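Local coordinates for protein predicted metal-dependent hydrolase of the TIM-barrel fold (Lactobacillus casei, PDB 2QPX) that is probably a zinc-dependent hydrolase of the amidohydrolase family, binding two zinc ions in a TIM barrel, with its substrate not established, at residues A[290-302]-A[328-341]. Residues are numbered along the deposited sequence; the frame is centred on the assembly and turned at random.
Sequences DNLGPSGASRVFN and LAARQFKQALVAHF
Phe301 enters the 328-341 helix as a knob, in a hole formed by Phe333, Ala336, Leu337 and His340. Its CG is anti to the backbone N (chi1 -179°), which carries the ring out toward that helix. One edge of the ring meets a face of His340, with CE2 3.6 Å from His340 CG and the planes at 77°. Another part of the edge points toward the face of Phe333 in an offset T-shaped (edge-to-face) pair, centroids 5.7 Å apart. Phe301 CZ reaches Leu337 CD2 at 3.6 Å.

Both ring nitrogens of His340 have partners. ND1 donates to Asn302 OD1 at 2.9 Å, coming from above the carbonyl plane. NE2 bonds to Tyr310 OH. Together these bonds should fix the rotation of the imidazole and so the face it offers to Phe301. A water lies within hydrogen-bonding distance of Ser298 OG, Asn302 OD1 and Ala336 O, bridging the two helices beside the aromatic cluster.

Helices 289-292 and 297-304 follow strand 282-285, and helix 323-342 follows strand 313-314, neighbouring parallel strands of the TIM barrel. The short segments cross at -56°, with axes 8.6 Å apart at their closest. Small residues line the crossing: Ala336 CB lies 3.8 Å from Ser298 CA. Alongside, Ala297 CB packs on Gln332 CB.

Gln332 bends at chi2 and turns its amide to the backbone at Pro294. NE2 donates to Pro294 O, nearly straight at 164°, from above the carbonyl plane. Nearby, Asp290 O is buried against Gln332 CB without a polar partner.

Toward the metal site, Ala329 CB packs against Asn291 ND2 and Asp290 OD1. Asn291 ND2 is held by Ser317 O and Met325 O, and its side chain lies about 5 Å from that of the zinc ligand Asp318.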
ATOM      1  N   ASP A 290       7.900  -2.391 -14.410  0.70 19.31           N
ATOM      2  CA  ASP A 290       7.698  -1.465 -15.464  0.70 18.68           C
ATOM      3  C   ASP A 290       7.310  -2.171 -16.771  0.70 20.94           C
ATOM      4  O   ASP A 290       6.503  -1.630 -17.522  0.70 20.56           O
ATOM      5  CB  ASP A 290       8.852  -0.420 -15.593  0.70 18.78           C
ATOM      6  CG  ASP A 290      10.270  -0.979 -15.765  0.70 18.04           C
ATOM      7  OD1 ASP A 290      10.468  -2.216 -15.939  0.70 16.06           O
ATOM      8  OD2 ASP A 290      11.221  -0.070 -15.738  0.70 17.34           O
ATOM      9  N   ASN A 291       7.862  -3.384 -16.997  1.00 19.77           N
ATOM     10  CA  ASN A 291       7.554  -4.237 -18.181  1.00 21.03           C
ATOM     11  C   ASN A 291       6.505  -5.315 -17.912  1.00 22.07           C
ATOM     12  O   ASN A 291       5.653  -5.564 -18.757  1.00 22.91           O
ATOM     13  CB  ASN A 291       8.787  -4.879 -18.831  1.00 20.53           C
ATOM     14  CG  ASN A 291       9.861  -5.351 -17.844  1.00 20.60           C
ATOM     15  OD1 ASN A 291       9.609  -5.499 -16.650  1.00 22.15           O
ATOM     16  ND2 ASN A 291      11.093  -5.598 -18.356  1.00 21.21           N
ATOM     17  N   LEU A 292       6.559  -5.974 -16.767  1.00 20.00           N
ATOM     18  CA  LEU A 292       5.621  -7.108 -16.538  1.00 21.50           C
ATOM     19  C   LEU A 292       4.306  -6.678 -15.928  1.00 18.75           C
ATOM     20  O   LEU A 292       3.334  -7.459 -15.873  1.00 21.01           O
ATOM     21  CB  LEU A 292       6.281  -8.240 -15.728  1.00 21.87           C
ATOM     22  CG  LEU A 292       7.602  -8.817 -16.289  1.00 20.48           C
ATOM     23  CD1 LEU A 292       7.888 -10.180 -15.652  1.00 22.58           C
ATOM     24  CD2 LEU A 292       7.564  -8.922 -17.805  1.00 22.24           C
ATOM     25  N   GLY A 293       4.246  -5.423 -15.509  1.00 19.32           N
ATOM     26  CA  GLY A 293       2.985  -4.799 -15.018  1.00 20.26           C
ATOM     27  C   GLY A 293       2.795  -3.488 -15.739  1.00 20.64           C
ATOM     28  O   GLY A 293       2.679  -2.388 -15.111  1.00 21.32           O
ATOM     29  N   PRO A 294       2.741  -3.561 -17.067  1.00 19.49           N
ATOM     30  CA  PRO A 294       2.878  -2.344 -17.865  1.00 20.97           C
ATOM     31  C   PRO A 294       1.790  -1.293 -17.642  1.00 20.44           C
ATOM     32  O   PRO A 294       2.085  -0.076 -17.722  1.00 21.04           O
ATOM     33  CB  PRO A 294       2.907  -2.888 -19.310  1.00 20.12           C
ATOM     34  CG  PRO A 294       2.169  -4.152 -19.237  1.00 21.27           C
ATOM     35  CD  PRO A 294       2.560  -4.744 -17.939  1.00 19.88           C
ATOM     36  N   SER A 295       0.554  -1.686 -17.331  1.00 20.55           N
ATOM     37  CA  SER A 295      -0.476  -0.649 -17.009  1.00 20.90           C
ATOM     38  C   SER A 295      -0.214   0.112 -15.694  1.00 21.38           C
ATOM     39  O   SER A 295      -0.838   1.154 -15.414  1.00 22.49           O
ATOM     40  CB  SER A 295      -1.878  -1.249 -16.990  1.00 22.00           C
ATOM     41  OG  SER A 295      -2.068  -2.100 -15.850  1.00 21.85           O
ATOM     42  N   GLY A 296       0.685  -0.409 -14.853  1.00 19.77           N
ATOM     43  CA  GLY A 296       0.980   0.231 -13.568  1.00 20.55           C
ATOM     44  C   GLY A 296       2.197   1.132 -13.558  1.00 20.94           C
ATOM     45  O   GLY A 296       2.430   1.817 -12.583  1.00 20.79           O
ATOM     46  N   ALA A 297       2.971   1.155 -14.639  1.00 21.52           N
ATOM     47  CA  ALA A 297       4.248   1.868 -14.652  1.00 19.39           C
ATOM     48  C   ALA A 297       4.097   3.375 -14.299  1.00 18.67           C
ATOM     49  O   ALA A 297       4.872   3.895 -13.522  1.00 18.58           O
ATOM     50  CB  ALA A 297       4.948   1.667 -16.034  1.00 19.97           C
ATOM     51  N   SER A 298       3.122   4.079 -14.863  1.00 20.14           N
ATOM     52  CA  SER A 298       2.934   5.510 -14.571  0.50 21.02           C
ATOM     53  C   SER A 298       2.518   5.822 -13.117  1.00 20.41           C
ATOM     54  O   SER A 298       3.126   6.673 -12.440  1.00 18.25           O
ATOM     55  CB  SER A 298       1.927   6.108 -15.544  0.50 22.65           C
ATOM     56  OG  SER A 298       1.632   7.461 -15.252  0.50 23.97           O
ATOM     57  N   ARG A 299       1.498   5.135 -12.621  1.00 19.87           N
ATOM     58  CA  ARG A 299       1.071   5.363 -11.231  1.00 17.77           C
ATOM     59  C   ARG A 299       2.110   4.892 -10.236  1.00 15.33           C
ATOM     60  O   ARG A 299       2.360   5.567  -9.231  1.00 15.74           O
ATOM     61  CB  ARG A 299      -0.298   4.779 -10.931  1.00 19.49           C
ATOM     62  CG  ARG A 299      -0.406   3.341 -10.642  1.00 21.27           C
ATOM     63  CD  ARG A 299      -1.886   2.942 -10.282  1.00 22.93           C
ATOM     64  NE  ARG A 299      -2.711   3.190 -11.455  1.00 23.22           N
ATOM     65  CZ  ARG A 299      -2.938   2.327 -12.426  1.00 22.36           C
ATOM     66  NH1 ARG A 299      -2.496   1.065 -12.368  1.00 20.61           N
ATOM     67  NH2 ARG A 299      -3.670   2.730 -13.462  1.00 24.66           N
ATOM     68  N   VAL A 300       2.774   3.772 -10.530  1.00 16.62           N
ATOM     69  CA  VAL A 300       3.887   3.300  -9.692  1.00 17.07           C
ATOM     70  C   VAL A 300       5.059   4.261  -9.688  1.00 14.56           C
ATOM     71  O   VAL A 300       5.599   4.578  -8.619  1.00 16.70           O
ATOM     72  CB  VAL A 300       4.308   1.841 -10.030  1.00 16.02           C
ATOM     73  CG1 VAL A 300       5.588   1.451  -9.290  1.00 20.20           C
ATOM     74  CG2 VAL A 300       3.142   0.890  -9.655  1.00 17.79           C
ATOM     75  N   PHE A 301       5.425   4.818 -10.848  1.00 15.75           N
ATOM     76  CA  PHE A 301       6.453   5.827 -10.873  1.00 16.05           C
ATOM     77  C   PHE A 301       6.061   7.012  -9.996  1.00 14.57           C
ATOM     78  O   PHE A 301       6.852   7.508  -9.170  1.00 16.16           O
ATOM     79  CB  PHE A 301       6.748   6.284 -12.306  1.00 16.27           C
ATOM     80  CG  PHE A 301       7.831   7.302 -12.370  1.00 15.24           C
ATOM     81  CD1 PHE A 301       9.163   6.904 -12.430  1.00 20.14           C
ATOM     82  CD2 PHE A 301       7.545   8.643 -12.286  1.00 16.72           C
ATOM     83  CE1 PHE A 301      10.173   7.855 -12.405  1.00 18.65           C
ATOM     84  CE2 PHE A 301       8.552   9.583 -12.243  1.00 16.37           C
ATOM     85  CZ  PHE A 301       9.847   9.204 -12.314  1.00 18.56           C
ATOM     86  N   ASN A 302       4.834   7.504 -10.184  1.00 15.57           N
ATOM     87  CA  ASN A 302       4.405   8.654  -9.433  1.00 17.56           C
ATOM     88  C   ASN A 302       4.454   8.393  -7.931  1.00 15.45           C
ATOM     89  O   ASN A 302       4.897   9.235  -7.156  1.00 16.71           O
ATOM     90  CB  ASN A 302       2.979   9.039  -9.810  1.00 16.35           C
ATOM     91  CG  ASN A 302       2.834   9.552 -11.227  1.00 19.61           C
ATOM     92  OD1 ASN A 302       3.809   9.971 -11.859  1.00 20.42           O
ATOM     93  ND2 ASN A 302       1.580   9.535 -11.735  1.00 19.79           N
ATOM     94  N   LEU A 328       9.783  -3.052 -23.935  1.00 16.10           N
ATOM     95  CA  LEU A 328       8.549  -2.707 -23.207  1.00 15.50           C
ATOM     96  C   LEU A 328       8.837  -1.914 -21.930  1.00 15.28           C
ATOM     97  O   LEU A 328       8.166  -0.934 -21.622  1.00 15.33           O
ATOM     98  CB  LEU A 328       7.678  -3.920 -22.910  1.00 17.35           C
ATOM     99  CG  LEU A 328       6.291  -3.639 -22.310  1.00 17.45           C
ATOM    100  CD1 LEU A 328       5.503  -2.751 -23.216  1.00 20.17           C
ATOM    101  CD2 LEU A 328       5.543  -4.962 -22.057  1.00 18.65           C
ATOM    102  N   ALA A 329       9.906  -2.294 -21.231  1.00 15.38           N
ATOM    103  CA  ALA A 329      10.331  -1.573 -20.044  1.00 15.59           C
ATOM    104  C   ALA A 329      10.649  -0.151 -20.400  1.00 14.29           C
ATOM    105  O   ALA A 329      10.227   0.790 -19.718  1.00 14.95           O
ATOM    106  CB  ALA A 329      11.585  -2.265 -19.378  1.00 16.01           C
ATOM    107  N   ALA A 330      11.446   0.012 -21.448  1.00 14.71           N
ATOM    108  CA  ALA A 330      11.819   1.361 -21.909  1.00 14.73           C
ATOM    109  C   ALA A 330      10.607   2.216 -22.309  1.00 14.54           C
ATOM    110  O   ALA A 330      10.490   3.401 -21.929  1.00 16.24           O
ATOM    111  CB  ALA A 330      12.843   1.252 -23.064  1.00 15.42           C
ATOM    112  N   ARG A 331       9.706   1.621 -23.056  1.00 15.20           N
ATOM    113  CA  ARG A 331       8.535   2.356 -23.520  0.50 17.55           C
ATOM    114  C   ARG A 331       7.662   2.788 -22.352  1.00 16.60           C
ATOM    115  O   ARG A 331       7.254   3.962 -22.286  1.00 17.23           O
ATOM    116  CB  ARG A 331       7.704   1.553 -24.512  0.50 18.65           C
ATOM    117  CG  ARG A 331       6.530   2.394 -25.012  0.50 19.83           C
ATOM    118  CD  ARG A 331       5.925   1.819 -26.260  0.50 22.16           C
ATOM    119  NE  ARG A 331       6.781   2.054 -27.413  0.50 22.88           N
ATOM    120  CZ  ARG A 331       6.642   1.443 -28.587  0.50 19.04           C
ATOM    121  NH1 ARG A 331       5.680   0.552 -28.773  0.50 21.91           N
ATOM    122  NH2 ARG A 331       7.472   1.731 -29.571  0.50 21.67           N
ATOM    123  N   GLN A 332       7.401   1.871 -21.424  1.00 15.30           N
ATOM    124  CA  GLN A 332       6.499   2.213 -20.320  1.00 16.18           C
ATOM    125  C   GLN A 332       7.150   3.208 -19.368  1.00 14.93           C
ATOM    126  O   GLN A 332       6.485   4.097 -18.823  1.00 15.77           O
ATOM    127  CB  GLN A 332       6.040   0.973 -19.547  1.00 16.50           C
ATOM    128  CG  GLN A 332       5.280  -0.031 -20.406  1.00 17.16           C
ATOM    129  CD  GLN A 332       4.135   0.557 -21.197  1.00 21.09           C
ATOM    130  OE1 GLN A 332       4.315   0.902 -22.358  1.00 22.70           O
ATOM    131  NE2 GLN A 332       2.972   0.764 -20.545  1.00 20.53           N
ATOM    132  N   PHE A 333       8.440   3.060 -19.118  1.00 15.36           N
ATOM    133  CA  PHE A 333       9.153   3.985 -18.254  1.00 15.53           C
ATOM    134  C   PHE A 333       9.243   5.391 -18.880  1.00 16.50           C
ATOM    135  O   PHE A 333       8.988   6.391 -18.216  1.00 16.63           O
ATOM    136  CB  PHE A 333      10.530   3.431 -17.917  1.00 16.68           C
ATOM    137  CG  PHE A 333      11.217   4.136 -16.769  1.00 16.97           C
ATOM    138  CD1 PHE A 333      10.913   3.803 -15.446  1.00 17.93           C
ATOM    139  CD2 PHE A 333      12.145   5.109 -16.992  1.00 19.57           C
ATOM    140  CE1 PHE A 333      11.538   4.417 -14.398  1.00 17.80           C
ATOM    141  CE2 PHE A 333      12.794   5.744 -15.929  1.00 17.97           C
ATOM    142  CZ  PHE A 333      12.506   5.393 -14.647  1.00 19.00           C
ATOM    143  N   LYS A 334       9.589   5.464 -20.160  1.00 16.35           N
ATOM    144  CA  LYS A 334       9.671   6.759 -20.826  1.00 17.61           C
ATOM    145  C   LYS A 334       8.294   7.436 -20.849  1.00 16.77           C
ATOM    146  O   LYS A 334       8.188   8.650 -20.596  1.00 18.59           O
ATOM    147  CB  LYS A 334      10.281   6.631 -22.213  1.00 16.97           C
ATOM    148  CG  LYS A 334      11.793   6.512 -22.173  1.00 18.12           C
ATOM    149  CD  LYS A 334      12.431   6.587 -23.561  1.00 18.03           C
ATOM    150  CE  LYS A 334      13.916   6.884 -23.426  1.00 18.48           C
ATOM    151  NZ  LYS A 334      14.602   7.272 -24.726  1.00 19.14           N
ATOM    152  N   GLN A 335       7.218   6.676 -21.085  1.00 16.85           N
ATOM    153  CA  GLN A 335       5.854   7.228 -20.995  0.80 17.10           C
ATOM    154  C   GLN A 335       5.558   7.770 -19.596  1.00 17.62           C
ATOM    155  O   GLN A 335       4.948   8.859 -19.434  1.00 17.33           O
ATOM    156  CB  GLN A 335       4.824   6.181 -21.399  0.80 17.18           C
ATOM    157  CG  GLN A 335       3.401   6.659 -21.286  0.80 19.05           C
ATOM    158  CD  GLN A 335       2.402   5.609 -21.716  0.80 23.90           C
ATOM    159  OE1 GLN A 335       1.705   5.745 -22.757  0.80 34.52           O
ATOM    160  NE2 GLN A 335       2.316   4.560 -20.938  0.80 24.87           N
ATOM    161  N   ALA A 336       5.985   7.032 -18.568  1.00 16.42           N
ATOM    162  CA  ALA A 336       5.779   7.480 -17.184  1.00 16.83           C
ATOM    163  C   ALA A 336       6.478   8.801 -16.931  1.00 16.25           C
ATOM    164  O   ALA A 336       5.949   9.664 -16.207  1.00 17.03           O
ATOM    165  CB  ALA A 336       6.245   6.406 -16.195  1.00 16.38           C
ATOM    166  N   LEU A 337       7.692   8.946 -17.442  1.00 15.75           N
ATOM    167  CA  LEU A 337       8.444  10.165 -17.231  1.00 16.71           C
ATOM    168  C   LEU A 337       7.735  11.363 -17.866  1.00 17.76           C
ATOM    169  O   LEU A 337       7.627  12.424 -17.240  1.00 19.16           O
ATOM    170  CB  LEU A 337       9.829  10.049 -17.800  1.00 16.88           C
ATOM    171  CG  LEU A 337      10.782   9.029 -17.180  1.00 18.78           C
ATOM    172  CD1 LEU A 337      12.073   8.961 -18.029  1.00 20.64           C
ATOM    173  CD2 LEU A 337      11.089   9.367 -15.735  1.00 23.48           C
ATOM    174  N   VAL A 338       7.266  11.200 -19.105  1.00 17.75           N
ATOM    175  CA  VAL A 338       6.530  12.316 -19.746  1.00 18.93           C
ATOM    176  C   VAL A 338       5.289  12.704 -18.966  1.00 19.11           C
ATOM    177  O   VAL A 338       5.043  13.887 -18.744  1.00 20.81           O
ATOM    178  CB  VAL A 338       6.134  11.953 -21.193  1.00 19.98           C
ATOM    179  CG1 VAL A 338       5.245  13.035 -21.857  1.00 19.55           C
ATOM    180  CG2 VAL A 338       7.376  11.696 -22.038  1.00 18.93           C
ATOM    181  N   ALA A 339       4.504  11.713 -18.533  1.00 18.64           N
ATOM    182  CA  ALA A 339       3.256  11.956 -17.835  1.00 20.16           C
ATOM    183  C   ALA A 339       3.530  12.626 -16.496  1.00 20.89           C
ATOM    184  O   ALA A 339       2.791  13.485 -16.078  1.00 24.69           O
ATOM    185  CB  ALA A 339       2.477  10.654 -17.630  1.00 20.75           C
ATOM    186  N   HIS A 340       4.623  12.254 -15.844  1.00 19.23           N
ATOM    187  CA  HIS A 340       4.944  12.808 -14.539  1.00 18.46           C
ATOM    188  C   HIS A 340       5.452  14.240 -14.648  1.00 19.50           C
ATOM    189  O   HIS A 340       5.015  15.144 -13.915  1.00 20.29           O
ATOM    190  CB  HIS A 340       6.021  11.966 -13.853  1.00 17.34           C
ATOM    191  CG  HIS A 340       6.357  12.446 -12.469  1.00 16.13           C
ATOM    192  ND1 HIS A 340       5.559  12.175 -11.372  1.00 21.36           N
ATOM    193  CD2 HIS A 340       7.365  13.233 -12.020  1.00 16.69           C
ATOM    194  CE1 HIS A 340       6.104  12.731 -10.302  1.00 19.78           C
ATOM    195  NE2 HIS A 340       7.202  13.375 -10.660  1.00 17.59           N
ATOM    196  N   PHE A 341       6.429  14.433 -15.501  1.00 20.61           N
ATOM    197  CA  PHE A 341       7.106  15.708 -15.555  1.00 20.08           C
ATOM    198  C   PHE A 341       6.368  16.786 -16.341  1.00 19.61           C
ATOM    199  O   PHE A 341       6.574  17.979 -16.049  1.00 21.12           O
ATOM    200  CB  PHE A 341       8.522  15.568 -16.078  1.00 20.83           C
ATOM    201  CG  PHE A 341       9.450  14.916 -15.091  1.00 19.53           C
ATOM    202  CD1 PHE A 341       9.850  15.582 -13.951  1.00 21.66           C
ATOM    203  CD2 PHE A 341       9.863  13.610 -15.274  1.00 19.08           C
ATOM    204  CE1 PHE A 341      10.678  14.950 -13.018  1.00 20.53           C
ATOM    205  CE2 PHE A 341      10.685  12.986 -14.370  1.00 19.21           C
ATOM    206  CZ  PHE A 341      11.096  13.650 -13.243  1.00 20.33           C
TER
HETATM  207  O   HOH W   1       3.751   9.030 -14.589  1.00 20.59           O